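Long-range contacts in antisigma-factor antagonist, STAS (Rhodobacter sphaeroides, PDB 3OIZ), which probably serves as the cytoplasmic STAS domain of a SulP-like sulfate transporter, a regulatory or protein-binding module related to anti-sigma-factor antagonists: residues Asp14-Ile19 against Ala43-Val48; Phe38-Ala43 against Leu70-Glu75. All coordinates share one frame; numbering follows the deposited sequence.

Contact 1: Asp14-Ile19 against Ala43-Val48; sequences DGRERI and ALDRVV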
ATOM      1  N   ASP A  14      18.437   2.341   9.447  1.00 37.49           N
ATOM      2  CA  ASP A  14      18.229   2.069  10.862  1.00 37.63           C
ATOM      3  C   ASP A  14      17.160   1.038  11.173  1.00 37.21           C
ATOM      4  O   ASP A  14      16.943   0.720  12.352  1.00 37.63           O
ATOM      5  CB  ASP A  14      17.979   3.352  11.668  1.00 37.83           C
ATOM      6  CG  ASP A  14      16.734   4.103  11.245  1.00 38.82           C
ATOM      7  OD1 ASP A  14      15.900   3.591  10.459  1.00 38.48           O
ATOM      8  OD2 ASP A  14      16.576   5.239  11.755  1.00 41.51           O
ATOM      9  N   GLY A  15      16.484   0.556  10.127  1.00 36.05           N
ATOM     10  CA  GLY A  15      15.445  -0.452  10.226  1.00 35.53           C
ATOM     11  C   GLY A  15      14.139   0.103  10.759  1.00 34.79           C
ATOM     12  O   GLY A  15      13.204  -0.662  10.993  1.00 35.63           O
ATOM     13  N   ARG A  16      14.055   1.428  10.937  1.00 33.74           N
ATOM     14  CA  ARG A  16      12.857   2.038  11.546  1.00 32.49           C
ATOM     15  C   ARG A  16      11.746   2.455  10.571  1.00 30.88           C
ATOM     16  O   ARG A  16      10.616   2.685  11.013  1.00 30.77           O
ATOM     17  CB  ARG A  16      13.216   3.210  12.475  1.00 33.79           C
ATOM     18  CG  ARG A  16      14.021   2.768  13.692  1.00 38.15           C
ATOM     19  CD  ARG A  16      14.400   3.959  14.556  1.00 45.53           C
ATOM     20  NE  ARG A  16      15.075   3.521  15.777  1.00 52.17           N
ATOM     21  CZ  ARG A  16      14.486   3.300  16.950  1.00 54.61           C
ATOM     22  NH1 ARG A  16      13.171   3.488  17.109  1.00 56.73           N
ATOM     23  NH2 ARG A  16      15.223   2.891  17.975  1.00 55.92           N
ATOM     24  N   GLU A  17      12.052   2.546   9.276  1.00 29.15           N
ATOM     25  CA  GLU A  17      11.068   2.963   8.300  1.00 27.96           C
ATOM     26  C   GLU A  17      11.074   2.025   7.115  1.00 27.05           C
ATOM     27  O   GLU A  17      12.155   1.678   6.649  1.00 28.27           O
ATOM     28  CB  GLU A  17      11.353   4.396   7.829  1.00 29.13           C
ATOM     29  CG  GLU A  17      10.415   4.846   6.686  1.00 30.88           C
ATOM     30  CD  GLU A  17      10.623   6.287   6.294  1.00 37.59           C
ATOM     31  OE1 GLU A  17      10.137   7.172   7.012  1.00 42.57           O
ATOM     32  OE2 GLU A  17      11.262   6.545   5.258  1.00 40.59           O
ATOM     33  N   ARG A  18       9.899   1.630   6.610  1.00 24.61           N
ATOM     34  CA  ARG A  18       9.843   0.847   5.377  1.00 24.48           C
ATOM     35  C   ARG A  18       8.997   1.612   4.375  1.00 23.99           C
ATOM     36  O   ARG A  18       7.916   2.086   4.729  1.00 24.19           O
ATOM     37  CB  ARG A  18       9.225  -0.531   5.609  1.00 25.27           C
ATOM     38  CG  ARG A  18       9.341  -1.404   4.337  1.00 25.21           C
ATOM     39  CD  ARG A  18       8.984  -2.877   4.525  1.00 25.06           C
ATOM     40  NE  ARG A  18       9.950  -3.580   5.373  1.00 26.99           N
ATOM     41  CZ  ARG A  18      11.035  -4.225   4.928  1.00 28.51           C
ATOM     42  NH1 ARG A  18      11.362  -4.268   3.613  1.00 29.20           N
ATOM     43  NH2 ARG A  18      11.801  -4.842   5.809  1.00 29.67           N
ATOM     44  N   ILE A  19       9.495   1.757   3.152  1.00 24.14           N
ATOM     45  CA  ILE A  19       8.657   2.307   2.071  1.00 24.77           C
ATOM     46  C   ILE A  19       8.213   1.192   1.174  1.00 24.13           C
ATOM     47  O   ILE A  19       9.046   0.437   0.672  1.00 25.50           O
ATOM     48  CB  ILE A  19       9.417   3.366   1.237  1.00 26.07           C
ATOM     49  CG1 ILE A  19       9.973   4.451   2.186  1.00 30.72           C
ATOM     50  CG2 ILE A  19       8.493   3.885   0.085  1.00 27.85           C
ATOM     51  CD1 ILE A  19      10.995   5.424   1.537  1.00 35.92           C
ATOM     52  N   ALA A  43       8.352  -4.537  13.349  1.00 31.71           N
ATOM     53  CA  ALA A  43       8.609  -3.447  14.270  1.00 32.80           C
ATOM     54  C   ALA A  43       9.114  -2.220  13.497  1.00 32.60           C
ATOM     55  O   ALA A  43      10.300  -2.158  13.160  1.00 33.43           O
ATOM     56  CB  ALA A  43       9.662  -3.883  15.278  1.00 33.36           C
ATOM     57  N   LEU A  44       8.227  -1.251  13.266  1.00 32.14           N
ATOM     58  CA  LEU A  44       8.549  -0.058  12.474  1.00 30.65           C
ATOM     59  C   LEU A  44       8.083   1.205  13.196  1.00 31.42           C
ATOM     60  O   LEU A  44       7.051   1.201  13.857  1.00 33.43           O
ATOM     61  CB  LEU A  44       7.910  -0.108  11.085  1.00 30.23           C
ATOM     62  CG  LEU A  44       8.436  -1.204  10.154  1.00 28.65           C
ATOM     63  CD1 LEU A  44       7.622  -1.275   8.859  1.00 27.73           C
ATOM     64  CD2 LEU A  44       9.922  -0.965   9.854  1.00 27.91           C
ATOM     65  N   ASP A  45       8.815   2.292  13.050  1.00 30.58           N
ATOM     66  CA  ASP A  45       8.290   3.591  13.505  1.00 31.22           C
ATOM     67  C   ASP A  45       7.445   4.248  12.420  1.00 30.05           C
ATOM     68  O   ASP A  45       6.482   4.938  12.716  1.00 30.49           O
ATOM     69  CB  ASP A  45       9.426   4.505  13.888  1.00 32.83           C
ATOM     70  CG  ASP A  45      10.141   4.050  15.150  1.00 36.30           C
ATOM     71  OD1 ASP A  45       9.576   3.280  15.971  1.00 39.86           O
ATOM     72  OD2 ASP A  45      11.285   4.466  15.302  1.00 40.46           O
ATOM     73  N   ARG A  46       7.815   4.040  11.156  1.00 28.67           N
ATOM     74  CA  ARG A  46       7.146   4.734  10.037  1.00 28.57           C
ATOM     75  C   ARG A  46       6.975   3.798   8.873  1.00 26.99           C
ATOM     76  O   ARG A  46       7.829   2.961   8.615  1.00 26.88           O
ATOM     77  CB  ARG A  46       7.952   5.954   9.588  1.00 29.15           C
ATOM     78  CG  ARG A  46       8.007   7.045  10.632  1.00 33.55           C
ATOM     79  CD  ARG A  46       8.932   8.226  10.228  1.00 39.19           C
ATOM     80  NE  ARG A  46      10.264   7.804   9.780  1.00 42.48           N
ATOM     81  CZ  ARG A  46      11.258   7.454  10.589  1.00 43.24           C
ATOM     82  NH1 ARG A  46      11.094   7.475  11.915  1.00 45.52           N
ATOM     83  NH2 ARG A  46      12.428   7.105  10.073  1.00 44.98           N
ATOM     84  N   VAL A  47       5.858   3.958   8.164  1.00 25.94           N
ATOM     85  CA  VAL A  47       5.625   3.242   6.936  1.00 24.54           C
ATOM     86  C   VAL A  47       5.177   4.267   5.913  1.00 24.57           C
ATOM     87  O   VAL A  47       4.312   5.107   6.199  1.00 24.52           O
ATOM     88  CB  VAL A  47       4.544   2.131   7.109  1.00 24.82           C
ATOM     89  CG1 VAL A  47       4.160   1.528   5.757  1.00 26.53           C
ATOM     90  CG2 VAL A  47       5.054   1.057   8.057  1.00 25.51           C
ATOM     91  N   VAL A  48       5.734   4.183   4.713  1.00 24.42           N
ATOM     92  CA  VAL A  48       5.231   4.966   3.586  1.00 24.59           C
ATOM     93  C   VAL A  48       4.646   3.966   2.596  1.00 23.99           C
ATOM     94  O   VAL A  48       5.300   2.970   2.265  1.00 24.49           O
ATOM     95  CB  VAL A  48       6.370   5.750   2.921  1.00 25.51           C
ATOM     96  CG1 VAL A  48       5.854   6.494   1.663  1.00 25.48           C
ATOM     97  CG2 VAL A  48       7.007   6.694   3.937  1.00 28.61           C
TER
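R16 O is where the two segments first grip each other. Two backbone donors share this carbonyl oxygen: D45 N at 2.7 Å and R46 N at 3.1 Å, both in the carbonyl plane, with the R46 bond the straighter. From there strands 17-19 and 46-48 run parallel, 9° apart. R18 sits between R46 and V48 in the usual parallel fashion, its N donating to R46 O and its O receiving V48 N at 3.0 Å. CA-H groups of E17 and V47 add contacts to R46 O and R18 O, and that of I19 points to V48 O.

Two salt bridges frame the start of the pairing. R16 stretches straight from CG to NE alongside D45, and its NH1 reaches D45 OD2 at 2.8 Å, entering by the syn lone pair; the oxygen lies almost exactly in the guanidinium plane. On the face carrying E17, R46 and I19, the two charged side chains cross obliquely. E17 extends with CG anti to its backbone N (chi1 174°), while R46 bends at chi3 so that NE meets E17 OE1 at 2.8 Å, from above the carboxylate, with the planes 73° apart. Farther along this face I19 CG1 lies beside V48 CB at 3.9 Å.

R18 projects from the other face, where its CB packs on L44 CD1 at 3.7 Å; its guanidinium is taken by E42 and S9. Before the strand, D14 OD1 accepts R16 N at 2.9 Å, closing an Asx turn; S12 OG is hydrogen-bonded to the same D14 OD1 and accepts from E17 N.

These are two central strands of the STAS sheet, with strands 5-11 and 78-82 outside them. The chemistry implies a parallel pairing whose register is set by backbone bonds, with charge pairing concentrated at its more exposed start.

Contact 2: Phe38-Ala43 against Leu70-Glu75; sequences FDFREA and LKFRRE
Aromatic packing carries most of this meeting between the loop after helix 31-36 and the last turn of helix 59-74. F40 turns an edge to the face of F72, the ring centroids 4.8 Å apart and the planes at 57°, so that F40 CD1 stands over the centre of the F72 ring. F38 approaches the same ring at its rim: F38 CD1 lies near the F72 plane, 3.6 Å from F72 CE2, and the two rings are almost perpendicular. The three phenylalanines form a cluster continued by F34 and Y20 around F38 and by V47 of the sheet beneath F72.

The aliphatic part of K71 supplies a CH-pi contact. Its chain bends at chi3 (63°) and chi4, laying CE over one face of F40, 3.8 Å from the ring centroid and displaced toward CD2. F38 CB lies against the opposite face, so the F40 ring is held between a lysine methylene and a neighbour from its own loop. M35 of helix 31-36 touches both F40 and K71.

Polar groups have a smaller part. F40 O lies 3.1 Å from E75 CG, and D39 O lies 3.4 Å from F72 CE1; both are contacts to carbon. The loop's own shape comes from a type I turn, D39 to E42, with an Asx turn inside it: D39 OD1 accepts R41 N at 3.2 Å, from above the carboxylate plane. Y20 OH is hydrogen-bonded to D39 N.

The loop is therefore fastened to the helix end by ring and methylene contacts, while its polar atoms mainly shape the turn and tie it to the sheet.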
ATOM      1  N   PHE A  38       1.955  -6.919   2.335  1.00 27.32           N
ATOM      2  CA  PHE A  38       2.499  -6.113   3.448  1.00 27.12           C
ATOM      3  C   PHE A  38       2.812  -6.982   4.680  1.00 28.37           C
ATOM      4  O   PHE A  38       2.079  -7.920   5.008  1.00 29.58           O
ATOM      5  CB  PHE A  38       1.496  -5.002   3.825  1.00 26.50           C
ATOM      6  CG  PHE A  38       1.177  -4.090   2.689  1.00 24.83           C
ATOM      7  CD1 PHE A  38       1.996  -2.996   2.418  1.00 21.93           C
ATOM      8  CD2 PHE A  38       0.053  -4.308   1.891  1.00 27.13           C
ATOM      9  CE1 PHE A  38       1.721  -2.134   1.336  1.00 24.47           C
ATOM     10  CE2 PHE A  38      -0.237  -3.463   0.796  1.00 25.25           C
ATOM     11  CZ  PHE A  38       0.583  -2.370   0.517  1.00 24.45           C
ATOM     12  N   ASP A  39       3.888  -6.655   5.375  1.00 28.01           N
ATOM     13  CA  ASP A  39       4.199  -7.322   6.634  1.00 29.08           C
ATOM     14  C   ASP A  39       3.775  -6.391   7.769  1.00 28.54           C
ATOM     15  O   ASP A  39       4.551  -5.521   8.215  1.00 29.15           O
ATOM     16  CB  ASP A  39       5.703  -7.581   6.720  1.00 29.72           C
ATOM     17  CG  ASP A  39       6.119  -8.222   8.049  1.00 33.40           C
ATOM     18  OD1 ASP A  39       5.224  -8.529   8.889  1.00 34.88           O
ATOM     19  OD2 ASP A  39       7.356  -8.400   8.269  1.00 38.41           O
ATOM     20  N   PHE A  40       2.548  -6.573   8.243  1.00 29.03           N
ATOM     21  CA  PHE A  40       1.976  -5.676   9.235  1.00 29.67           C
ATOM     22  C   PHE A  40       2.629  -5.840  10.609  1.00 30.92           C
ATOM     23  O   PHE A  40       2.558  -4.929  11.443  1.00 32.90           O
ATOM     24  CB  PHE A  40       0.453  -5.875   9.311  1.00 29.06           C
ATOM     25  CG  PHE A  40      -0.256  -5.552   8.023  1.00 27.97           C
ATOM     26  CD1 PHE A  40      -0.288  -4.245   7.515  1.00 26.26           C
ATOM     27  CD2 PHE A  40      -0.857  -6.562   7.288  1.00 29.94           C
ATOM     28  CE1 PHE A  40      -0.921  -3.960   6.298  1.00 24.85           C
ATOM     29  CE2 PHE A  40      -1.508  -6.284   6.090  1.00 28.67           C
ATOM     30  CZ  PHE A  40      -1.542  -4.985   5.591  1.00 25.81           C
ATOM     31  N   ARG A  41       3.296  -6.961  10.839  1.00 32.72           N
ATOM     32  CA  ARG A  41       3.818  -7.239  12.188  1.00 34.86           C
ATOM     33  C   ARG A  41       5.229  -6.731  12.431  1.00 34.10           C
ATOM     34  O   ARG A  41       5.703  -6.773  13.564  1.00 34.50           O
ATOM     35  CB  ARG A  41       3.699  -8.731  12.538  1.00 37.45           C
ATOM     36  CG  ARG A  41       2.237  -9.229  12.519  1.00 42.15           C
ATOM     37  CD  ARG A  41       2.019 -10.566  13.258  1.00 51.91           C
ATOM     38  NE  ARG A  41       2.970 -11.648  12.940  1.00 59.72           N
ATOM     39  CZ  ARG A  41       3.447 -11.960  11.726  1.00 62.39           C
ATOM     40  NH1 ARG A  41       3.075 -11.293  10.628  1.00 65.01           N
ATOM     41  NH2 ARG A  41       4.316 -12.960  11.608  1.00 64.39           N
ATOM     42  N   GLU A  42       5.867  -6.181  11.390  1.00 32.68           N
ATOM     43  CA  GLU A  42       7.247  -5.693  11.509  1.00 32.01           C
ATOM     44  C   GLU A  42       7.312  -4.534  12.519  1.00 32.01           C
ATOM     45  O   GLU A  42       6.412  -3.675  12.556  1.00 31.81           O
ATOM     46  CB  GLU A  42       7.748  -5.242  10.134  1.00 30.68           C
ATOM     47  CG  GLU A  42       9.255  -4.978  10.096  1.00 32.20           C
ATOM     48  CD  GLU A  42       9.768  -4.651   8.710  1.00 29.81           C
ATOM     49  OE1 GLU A  42       8.945  -4.410   7.794  1.00 32.20           O
ATOM     50  OE2 GLU A  42      11.008  -4.663   8.537  1.00 31.57           O
ATOM     51  N   ALA A  43       8.352  -4.537  13.349  1.00 31.71           N
ATOM     52  CA  ALA A  43       8.609  -3.447  14.270  1.00 32.80           C
ATOM     53  C   ALA A  43       9.114  -2.220  13.497  1.00 32.60           C
ATOM     54  O   ALA A  43      10.300  -2.158  13.160  1.00 33.43           O
ATOM     55  CB  ALA A  43       9.662  -3.883  15.278  1.00 33.36           C
ATOM     56  N   LEU A  70      -4.611   1.393   8.089  1.00 22.17           N
ATOM     57  CA  LEU A  70      -5.116   1.211   9.442  1.00 23.17           C
ATOM     58  C   LEU A  70      -4.342   0.112  10.185  1.00 23.67           C
ATOM     59  O   LEU A  70      -3.979   0.302  11.355  1.00 24.72           O
ATOM     60  CB  LEU A  70      -6.614   0.855   9.404  1.00 23.11           C
ATOM     61  CG  LEU A  70      -7.293   0.667  10.764  1.00 25.72           C
ATOM     62  CD1 LEU A  70      -7.080   1.918  11.640  1.00 29.99           C
ATOM     63  CD2 LEU A  70      -8.760   0.428  10.555  1.00 28.30           C
ATOM     64  N   LYS A  71      -4.069  -1.014   9.499  1.00 23.34           N
ATOM     65  CA  LYS A  71      -3.356  -2.126  10.139  1.00 24.67           C
ATOM     66  C   LYS A  71      -1.936  -1.786  10.561  1.00 24.45           C
ATOM     67  O   LYS A  71      -1.503  -2.193  11.675  1.00 26.22           O
ATOM     68  CB  LYS A  71      -3.376  -3.388   9.267  1.00 25.10           C
ATOM     69  CG  LYS A  71      -4.787  -4.027   9.246  1.00 28.24           C
ATOM     70  CD  LYS A  71      -4.910  -5.187   8.265  1.00 33.84           C
ATOM     71  CE  LYS A  71      -4.007  -6.306   8.628  1.00 39.44           C
ATOM     72  NZ  LYS A  71      -4.787  -7.447   9.165  1.00 45.49           N
ATOM     73  N   PHE A  72      -1.212  -1.046   9.709  1.00 23.99           N
ATOM     74  CA  PHE A  72       0.100  -0.499  10.121  1.00 23.65           C
ATOM     75  C   PHE A  72      -0.009   0.452  11.286  1.00 24.29           C
ATOM     76  O   PHE A  72       0.799   0.359  12.229  1.00 25.42           O
ATOM     77  CB  PHE A  72       0.819   0.186   8.962  1.00 23.03           C
ATOM     78  CG  PHE A  72       1.501  -0.774   8.030  1.00 24.19           C
ATOM     79  CD1 PHE A  72       2.536  -1.607   8.489  1.00 25.61           C
ATOM     80  CD2 PHE A  72       1.157  -0.808   6.709  1.00 23.38           C
ATOM     81  CE1 PHE A  72       3.204  -2.461   7.602  1.00 24.82           C
ATOM     82  CE2 PHE A  72       1.813  -1.683   5.814  1.00 23.37           C
ATOM     83  CZ  PHE A  72       2.823  -2.495   6.257  1.00 25.58           C
ATOM     84  N   ARG A  73      -1.027   1.314  11.280  1.00 23.36           N
ATOM     85  CA  ARG A  73      -1.199   2.255  12.403  1.00 24.29           C
ATOM     86  C   ARG A  73      -1.487   1.532  13.710  1.00 25.79           C
ATOM     87  O   ARG A  73      -0.975   1.908  14.766  1.00 26.76           O
ATOM     88  CB  ARG A  73      -2.304   3.278  12.075  1.00 23.38           C
ATOM     89  CG  ARG A  73      -1.830   4.304  11.020  1.00 23.72           C
ATOM     90  CD  ARG A  73      -2.875   5.393  10.786  1.00 26.11           C
ATOM     91  NE  ARG A  73      -2.336   6.422   9.902  1.00 26.89           N
ATOM     92  CZ  ARG A  73      -3.046   7.073   8.984  1.00 25.25           C
ATOM     93  NH1 ARG A  73      -4.357   6.818   8.820  1.00 27.06           N
ATOM     94  NH2 ARG A  73      -2.436   7.963   8.200  1.00 26.42           N
ATOM     95  N   ARG A  74      -2.288   0.473  13.647  1.00 26.40           N
ATOM     96  CA  ARG A  74      -2.632  -0.280  14.853  1.00 29.69           C
ATOM     97  C   ARG A  74      -1.460  -1.056  15.398  1.00 30.36           C
ATOM     98  O   ARG A  74      -1.479  -1.448  16.560  1.00 30.65           O
ATOM     99  CB  ARG A  74      -3.738  -1.265  14.551  1.00 30.65           C
ATOM    100  CG  ARG A  74      -5.025  -0.588  14.346  1.00 34.87           C
ATOM    101  CD  ARG A  74      -6.092  -1.555  14.044  1.00 41.58           C
ATOM    102  NE  ARG A  74      -7.378  -0.941  14.342  1.00 47.84           N
ATOM    103  CZ  ARG A  74      -8.528  -1.332  13.804  1.00 50.76           C
ATOM    104  NH1 ARG A  74      -8.542  -2.339  12.926  1.00 51.05           N
ATOM    105  NH2 ARG A  74      -9.658  -0.706  14.132  1.00 51.60           N
ATOM    106  N   GLU A  75      -0.455  -1.272  14.557  1.00 30.60           N
ATOM    107  CA  GLU A  75       0.769  -1.957  14.967  1.00 32.05           C
ATOM    108  C   GLU A  75       1.819  -0.950  15.463  1.00 32.64           C
ATOM    109  O   GLU A  75       2.931  -1.340  15.850  1.00 34.48           O
ATOM    110  CB  GLU A  75       1.284  -2.864  13.844  1.00 32.63           C
ATOM    111  CG  GLU A  75       0.514  -4.168  13.711  1.00 33.45           C
ATOM    112  CD  GLU A  75       0.896  -5.201  14.796  1.00 38.73           C
ATOM    113  OE1 GLU A  75       1.816  -4.956  15.590  1.00 39.60           O
ATOM    114  OE2 GLU A  75       0.296  -6.282  14.851  1.00 43.95           O
TER

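How the contacts relate
The two contacts interleave along the chain, their segments alternating, and they share A43: the loop that packs on helix 59-74 in contact 2 leads directly into the strand paired in contact 1. Their centres lie 10 Å apart. A salt bridge joins them on the R18 side of the sheet, where R18 NE is 2.7 Å from E42 OE1, so R18 of strand 17-23 holds E42, the last residue of the turn. Packing makes the second link, with V47 CG2 3.7 Å from F72 CD1. Sheet, loop and helix end thus meet in one corner of the STAS domain, polar at the strand start and aromatic toward the helix.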